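Local coordinates for proto-oncogene tyrosine-protein kinase receptor Ret (Danio rerio, PDB 7AMK), which probably signals as a receptor tyrosine kinase, its calcium-binding, cadherin-like extracellular domains recognising the ligand GDNF together with the co-receptor GFR alpha 1, at residues A[36-50]-A[53-66]. The protein carries 4 engineered substitutions. Residues are numbered along the deposited sequence; the frame is centred on the assembly and turned at random.
Sequences PYFFLCSHRDAFTSW and IDEASGVLYLNKTL. With NAG (2-acetamido-2-deoxy-beta-D-glucopyranose), chain O.
Phe38 lays one ring face over Gly58, whose CA stands 3.5 Å from the ring centroid, a CH-pi contact in the buried part of this first cadherin-like domain. Its CG lies anti to the carbonyl carbon (chi1 -58°), which turns the ring onto the bend 54-58; there Asp54 OD1 accepts from Ala56 N in an Asx turn and from Ser57 N, completing an Asx motif. Phe38 N gives Glu55 O an almost straight bond of 2.9 Å, on a lone pair. Alongside, Ile53 sets CD1 4.0 Å from Phe38 CB, and the side chains of Leu40 and Leu60 cross at about a right angle, CD2 to CD1. With an alanine at Phe38 the ring is gone, which is likely to open a gap over Gly58. The outer side is looser: Glu55, exposed, brings OE2 to the edge of Tyr37 at CD2. At the other end, Lys64 CD rides over a face of the Trp50 indole, while its NZ pairs with Asp70 and Glu67. Asn63 N donates to Trp50 O, and Asn63 ND2, covalently linked to the NAG, donates 2.9 Å to Ser49 O. Apolar packing and one backbone bond thus join strand 37-40 to the hairpin of strands 51-53 and 59-62, whereas one backbone and one side-chain N-H hold glycosylated Asn63 against the 3-10 segment.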
loop_
_atom_site.group_PDB
_atom_site.type_symbol
_atom_site.label_atom_id
_atom_site.label_comp_id
_atom_site.label_asym_id
_atom_site.label_seq_id
_atom_site.Cartn_x
_atom_site.Cartn_y
_atom_site.Cartn_z
ATOM N N PRO A 36 33.071 -30.729 -33.472
ATOM C CA PRO A 36 33.743 -29.422 -33.410
ATOM C C PRO A 36 34.904 -29.274 -34.387
ATOM O O PRO A 36 35.653 -30.210 -34.664
ATOM C CB PRO A 36 34.233 -29.360 -31.955
ATOM C CG PRO A 36 34.448 -30.771 -31.579
ATOM C CD PRO A 36 33.482 -31.615 -32.365
ATOM N N TYR A 37 35.024 -28.067 -34.928
ATOM C CA TYR A 37 36.138 -27.654 -35.774
ATOM C C TYR A 37 36.781 -26.461 -35.103
ATOM O O TYR A 37 36.178 -25.382 -35.038
ATOM C CB TYR A 37 35.700 -27.250 -37.175
ATOM C CG TYR A 37 35.067 -28.319 -38.020
ATOM C CD1 TYR A 37 33.719 -28.615 -37.895
ATOM C CD2 TYR A 37 35.803 -28.984 -38.993
ATOM C CE1 TYR A 37 33.126 -29.554 -38.688
ATOM C CE2 TYR A 37 35.221 -29.928 -39.785
ATOM C CZ TYR A 37 33.879 -30.211 -39.629
ATOM O OH TYR A 37 33.286 -31.158 -40.428
ATOM N N PHE A 38 38.001 -26.653 -34.634
ATOM C CA PHE A 38 38.748 -25.623 -33.939
ATOM C C PHE A 38 39.595 -24.831 -34.921
ATOM O O PHE A 38 40.073 -25.367 -35.920
ATOM C CB PHE A 38 39.667 -26.257 -32.898
ATOM C CG PHE A 38 38.958 -27.082 -31.872
ATOM C CD1 PHE A 38 38.517 -26.503 -30.685
ATOM C CD2 PHE A 38 38.771 -28.439 -32.065
ATOM C CE1 PHE A 38 37.873 -27.267 -29.723
ATOM C CE2 PHE A 38 38.134 -29.207 -31.092
ATOM C CZ PHE A 38 37.689 -28.606 -29.916
ATOM N N PHE A 39 39.833 -23.564 -34.595
ATOM C CA PHE A 39 40.687 -22.718 -35.409
ATOM C C PHE A 39 41.131 -21.501 -34.605
ATOM O O PHE A 39 40.432 -21.052 -33.687
ATOM C CB PHE A 39 39.959 -22.291 -36.689
ATOM C CG PHE A 39 38.560 -21.791 -36.461
ATOM C CD1 PHE A 39 37.493 -22.678 -36.328
ATOM C CD2 PHE A 39 38.297 -20.430 -36.415
ATOM C CE1 PHE A 39 36.197 -22.211 -36.148
ATOM C CE2 PHE A 39 37.003 -19.961 -36.223
ATOM C CZ PHE A 39 35.950 -20.856 -36.084
ATOM N N LEU A 40 42.291 -20.955 -34.988
ATOM C CA LEU A 40 42.815 -19.722 -34.396
ATOM C C LEU A 40 42.192 -18.484 -35.023
ATOM O O LEU A 40 41.953 -18.429 -36.232
ATOM C CB LEU A 40 44.336 -19.638 -34.547
ATOM C CG LEU A 40 45.110 -20.580 -33.624
ATOM C CD1 LEU A 40 46.567 -20.672 -34.008
ATOM C CD2 LEU A 40 44.978 -20.103 -32.209
ATOM N N CYS A 41 41.969 -17.468 -34.195
ATOM C CA CYS A 41 41.236 -16.280 -34.596
ATOM C C CYS A 41 42.026 -14.994 -34.497
ATOM O O CYS A 41 41.560 -13.962 -34.998
ATOM C CB CYS A 41 39.978 -16.121 -33.742
ATOM S SG CYS A 41 38.691 -17.148 -34.340
ATOM N N SER A 42 43.183 -15.014 -33.853
ATOM C CA SER A 42 43.961 -13.809 -33.597
ATOM C C SER A 42 44.740 -13.358 -34.825
ATOM O O SER A 42 45.822 -12.782 -34.707
ATOM C CB SER A 42 44.885 -14.060 -32.408
ATOM O OG SER A 42 44.216 -14.868 -31.448
ATOM N N HIS A 43 44.221 -13.599 -36.028
ATOM C CA HIS A 43 44.954 -13.224 -37.233
ATOM C C HIS A 43 45.249 -11.732 -37.295
ATOM O O HIS A 43 46.065 -11.312 -38.119
ATOM C CB HIS A 43 44.160 -13.668 -38.448
ATOM C CG HIS A 43 42.803 -13.049 -38.532
ATOM N ND1 HIS A 43 42.587 -11.803 -39.083
ATOM C CD2 HIS A 43 41.593 -13.494 -38.121
ATOM C CE1 HIS A 43 41.300 -11.512 -39.018
ATOM N NE2 HIS A 43 40.674 -12.523 -38.439
ATOM N N ARG A 44 44.603 -10.927 -36.443
ATOM C CA ARG A 44 44.924 -9.509 -36.342
ATOM C C ARG A 44 46.306 -9.271 -35.747
ATOM O O ARG A 44 46.930 -8.246 -36.048
ATOM C CB ARG A 44 43.853 -8.806 -35.504
ATOM C CG ARG A 44 44.343 -8.183 -34.202
ATOM C CD ARG A 44 43.158 -7.870 -33.293
ATOM N NE ARG A 44 43.279 -6.604 -32.579
ATOM C CZ ARG A 44 42.626 -5.490 -32.901
ATOM N NH1 ARG A 44 41.763 -5.455 -33.906
ATOM N NH2 ARG A 44 42.850 -4.383 -32.197
ATOM N N ASP A 45 46.801 -10.203 -34.937
ATOM C CA ASP A 45 48.102 -10.117 -34.289
ATOM C C ASP A 45 49.160 -10.906 -35.058
ATOM O O ASP A 45 48.867 -11.902 -35.726
ATOM C CB ASP A 45 48.013 -10.636 -32.849
ATOM C CG ASP A 45 47.567 -9.562 -31.868
ATOM O OD1 ASP A 45 48.417 -8.728 -31.479
ATOM O OD2 ASP A 45 46.367 -9.538 -31.506
ATOM N N ALA A 46 50.407 -10.445 -34.947
ATOM C CA ALA A 46 51.530 -11.120 -35.592
ATOM C C ALA A 46 51.921 -12.397 -34.862
ATOM O O ALA A 46 52.303 -13.389 -35.502
ATOM C CB ALA A 46 52.737 -10.194 -35.659
ATOM N N PHE A 47 51.842 -12.391 -33.527
ATOM C CA PHE A 47 52.290 -13.550 -32.769
ATOM C C PHE A 47 51.391 -14.752 -32.978
ATOM O O PHE A 47 51.785 -15.863 -32.624
ATOM C CB PHE A 47 52.396 -13.220 -31.267
ATOM C CG PHE A 47 51.127 -12.677 -30.654
ATOM C CD1 PHE A 47 50.009 -13.476 -30.505
ATOM C CD2 PHE A 47 51.070 -11.370 -30.192
ATOM C CE1 PHE A 47 48.861 -12.990 -29.931
ATOM C CE2 PHE A 47 49.910 -10.875 -29.612
ATOM C CZ PHE A 47 48.808 -11.693 -29.484
ATOM N N THR A 48 50.202 -14.565 -33.546
ATOM C CA THR A 48 49.302 -15.698 -33.683
ATOM C C THR A 48 49.890 -16.749 -34.608
ATOM O O THR A 48 49.633 -17.948 -34.427
ATOM C CB THR A 48 47.929 -15.235 -34.169
ATOM O OG1 THR A 48 47.486 -14.139 -33.360
ATOM C CG2 THR A 48 46.916 -16.371 -34.056
ATOM N N SER A 49 50.702 -16.331 -35.583
ATOM C CA SER A 49 51.361 -17.299 -36.455
ATOM C C SER A 49 52.542 -18.008 -35.799
ATOM O O SER A 49 53.190 -18.815 -36.473
ATOM C CB SER A 49 51.805 -16.621 -37.735
ATOM O OG SER A 49 50.682 -16.474 -38.580
ATOM N N TRP A 50 52.842 -17.716 -34.526
ATOM C CA TRP A 50 53.681 -18.593 -33.716
ATOM C C TRP A 50 52.969 -19.876 -33.299
ATOM O O TRP A 50 53.597 -20.741 -32.678
ATOM C CB TRP A 50 54.143 -17.892 -32.428
ATOM C CG TRP A 50 54.832 -16.572 -32.607
ATOM C CD1 TRP A 50 55.167 -15.970 -33.780
ATOM C CD2 TRP A 50 55.263 -15.685 -31.563
ATOM N NE1 TRP A 50 55.776 -14.767 -33.535
ATOM C CE2 TRP A 50 55.848 -14.567 -32.184
ATOM C CE3 TRP A 50 55.213 -15.734 -30.163
ATOM C CZ2 TRP A 50 56.379 -13.504 -31.461
ATOM C CZ3 TRP A 50 55.742 -14.678 -29.445
ATOM C CH2 TRP A 50 56.314 -13.577 -30.097
ATOM N N ILE A 53 46.624 -24.676 -34.043
ATOM C CA ILE A 53 45.648 -25.480 -33.311
ATOM C C ILE A 53 45.179 -26.600 -34.221
ATOM O O ILE A 53 44.906 -26.382 -35.406
ATOM C CB ILE A 53 44.460 -24.649 -32.767
ATOM C CG1 ILE A 53 43.837 -25.337 -31.535
ATOM C CG2 ILE A 53 43.385 -24.410 -33.840
ATOM C CD1 ILE A 53 42.658 -24.577 -30.897
ATOM N N ASP A 54 45.128 -27.804 -33.678
ATOM C CA ASP A 54 44.656 -28.928 -34.465
ATOM C C ASP A 54 43.144 -28.825 -34.626
ATOM O O ASP A 54 42.411 -28.765 -33.632
ATOM C CB ASP A 54 45.053 -30.232 -33.795
ATOM C CG ASP A 54 44.730 -31.408 -34.635
ATOM O OD1 ASP A 54 43.526 -31.677 -34.823
ATOM O OD2 ASP A 54 45.679 -32.034 -35.146
ATOM N N GLU A 55 42.692 -28.792 -35.881
ATOM C CA GLU A 55 41.284 -28.575 -36.190
ATOM C C GLU A 55 40.369 -29.609 -35.531
ATOM O O GLU A 55 39.249 -29.265 -35.132
ATOM C CB GLU A 55 41.088 -28.569 -37.701
ATOM C CG GLU A 55 39.727 -28.074 -38.176
ATOM C CD GLU A 55 39.626 -28.032 -39.702
ATOM O OE1 GLU A 55 40.431 -27.306 -40.318
ATOM O OE2 GLU A 55 38.762 -28.727 -40.285
ATOM N N ALA A 56 40.817 -30.864 -35.391
ATOM C CA ALA A 56 39.980 -31.953 -34.865
ATOM C C ALA A 56 40.101 -32.159 -33.364
ATOM O O ALA A 56 39.098 -32.441 -32.705
ATOM C CB ALA A 56 40.316 -33.278 -35.547
ATOM N N SER A 57 41.306 -32.059 -32.813
ATOM C CA SER A 57 41.508 -32.336 -31.403
ATOM C C SER A 57 41.490 -31.081 -30.546
ATOM O O SER A 57 41.252 -31.180 -29.341
ATOM C CB SER A 57 42.829 -33.095 -31.197
ATOM O OG SER A 57 43.967 -32.261 -31.380
ATOM N N GLY A 58 41.681 -29.905 -31.134
ATOM C CA GLY A 58 41.716 -28.712 -30.311
ATOM C C GLY A 58 42.997 -28.529 -29.527
ATOM O O GLY A 58 43.060 -27.654 -28.663
ATOM N N VAL A 59 44.021 -29.327 -29.790
ATOM C CA VAL A 59 45.302 -29.153 -29.111
ATOM C C VAL A 59 46.038 -27.982 -29.746
ATOM O O VAL A 59 46.139 -27.891 -30.970
ATOM C CB VAL A 59 46.133 -30.443 -29.176
ATOM C CG1 VAL A 59 47.542 -30.193 -28.617
ATOM C CG2 VAL A 59 45.406 -31.580 -28.424
ATOM N N LEU A 60 46.530 -27.072 -28.916
ATOM C CA LEU A 60 47.289 -25.912 -29.372
ATOM C C LEU A 60 48.786 -26.211 -29.287
ATOM O O LEU A 60 49.274 -26.671 -28.249
ATOM C CB LEU A 60 46.930 -24.687 -28.534
ATOM C CG LEU A 60 47.551 -23.316 -28.785
ATOM C CD1 LEU A 60 47.129 -22.769 -30.144
ATOM C CD2 LEU A 60 47.125 -22.365 -27.672
ATOM N N TYR A 61 49.500 -25.954 -30.386
ATOM C CA TYR A 61 50.918 -26.258 -30.557
ATOM C C TYR A 61 51.719 -24.998 -30.882
ATOM O O TYR A 61 51.234 -24.075 -31.550
ATOM C CB TYR A 61 51.153 -27.261 -31.712
ATOM C CG TYR A 61 50.611 -28.648 -31.512
ATOM C CD1 TYR A 61 51.367 -29.623 -30.875
ATOM C CD2 TYR A 61 49.347 -28.998 -31.993
ATOM C CE1 TYR A 61 50.863 -30.908 -30.692
ATOM C CE2 TYR A 61 48.844 -30.276 -31.817
ATOM C CZ TYR A 61 49.606 -31.223 -31.164
ATOM O OH TYR A 61 49.109 -32.488 -30.978
ATOM N N LEU A 62 52.981 -24.991 -30.463
ATOM C CA LEU A 62 53.922 -24.014 -30.997
ATOM C C LEU A 62 54.203 -24.296 -32.469
ATOM O O LEU A 62 54.536 -25.423 -32.849
ATOM C CB LEU A 62 55.225 -24.035 -30.210
ATOM C CG LEU A 62 55.201 -23.221 -28.934
ATOM C CD1 LEU A 62 56.538 -23.392 -28.276
ATOM C CD2 LEU A 62 54.964 -21.775 -29.302
ATOM N N ASN A 63 54.066 -23.264 -33.295
ATOM C CA ASN A 63 54.382 -23.323 -34.717
ATOM C C ASN A 63 55.779 -22.786 -35.013
ATOM O O ASN A 63 56.191 -22.743 -36.176
ATOM C CB ASN A 63 53.317 -22.536 -35.507
ATOM C CG ASN A 63 53.520 -22.590 -37.015
ATOM O OD1 ASN A 63 53.748 -23.657 -37.595
ATOM N ND2 ASN A 63 53.431 -21.421 -37.659
ATOM N N LYS A 64 56.521 -22.397 -33.987
ATOM C CA LYS A 64 57.814 -21.756 -34.160
ATOM C C LYS A 64 58.585 -21.925 -32.863
ATOM O O LYS A 64 57.997 -21.838 -31.782
ATOM C CB LYS A 64 57.649 -20.270 -34.495
ATOM C CG LYS A 64 58.903 -19.441 -34.364
ATOM C CD LYS A 64 58.568 -18.028 -33.939
ATOM C CE LYS A 64 59.538 -17.027 -34.534
ATOM N NZ LYS A 64 60.927 -17.208 -34.047
ATOM N N THR A 65 59.887 -22.179 -32.963
ATOM C CA THR A 65 60.711 -22.238 -31.757
ATOM C C THR A 65 60.963 -20.824 -31.240
ATOM O O THR A 65 61.482 -19.970 -31.972
ATOM C CB THR A 65 62.032 -22.951 -32.036
ATOM O OG1 THR A 65 61.751 -24.252 -32.558
ATOM C CG2 THR A 65 62.853 -23.091 -30.747
ATOM N N LEU A 66 60.582 -20.580 -29.992
ATOM C CA LEU A 66 60.599 -19.239 -29.432
ATOM C C LEU A 66 62.023 -18.764 -29.158
ATOM O O LEU A 66 62.862 -19.511 -28.646
ATOM C CB LEU A 66 59.777 -19.210 -28.142
ATOM C CG LEU A 66 58.294 -19.487 -28.351
ATOM C CD1 LEU A 66 57.572 -19.353 -27.045
ATOM C CD2 LEU A 66 57.714 -18.526 -29.404
HETATM C C1 NAG O . 53.623 -21.312 -39.089
HETATM C C2 NAG O . 52.322 -21.249 -39.877
HETATM C C3 NAG O . 52.627 -21.229 -41.368
HETATM C C4 NAG O . 53.560 -20.068 -41.700
HETATM C C5 NAG O . 54.812 -20.072 -40.814
HETATM C C6 NAG O . 55.625 -18.801 -40.958
HETATM C C7 NAG O . 50.314 -22.206 -38.833
HETATM C C8 NAG O . 49.518 -23.453 -38.584
HETATM N N2 NAG O . 51.436 -22.356 -39.548
HETATM O O3 NAG O . 51.404 -21.105 -42.086
HETATM O O4 NAG O . 53.955 -20.130 -43.065
HETATM O O5 NAG O . 54.449 -20.169 -39.424
HETATM O O6 NAG O . 57.018 -19.011 -40.768
HETATM O O7 NAG O . 49.959 -21.113 -38.405
#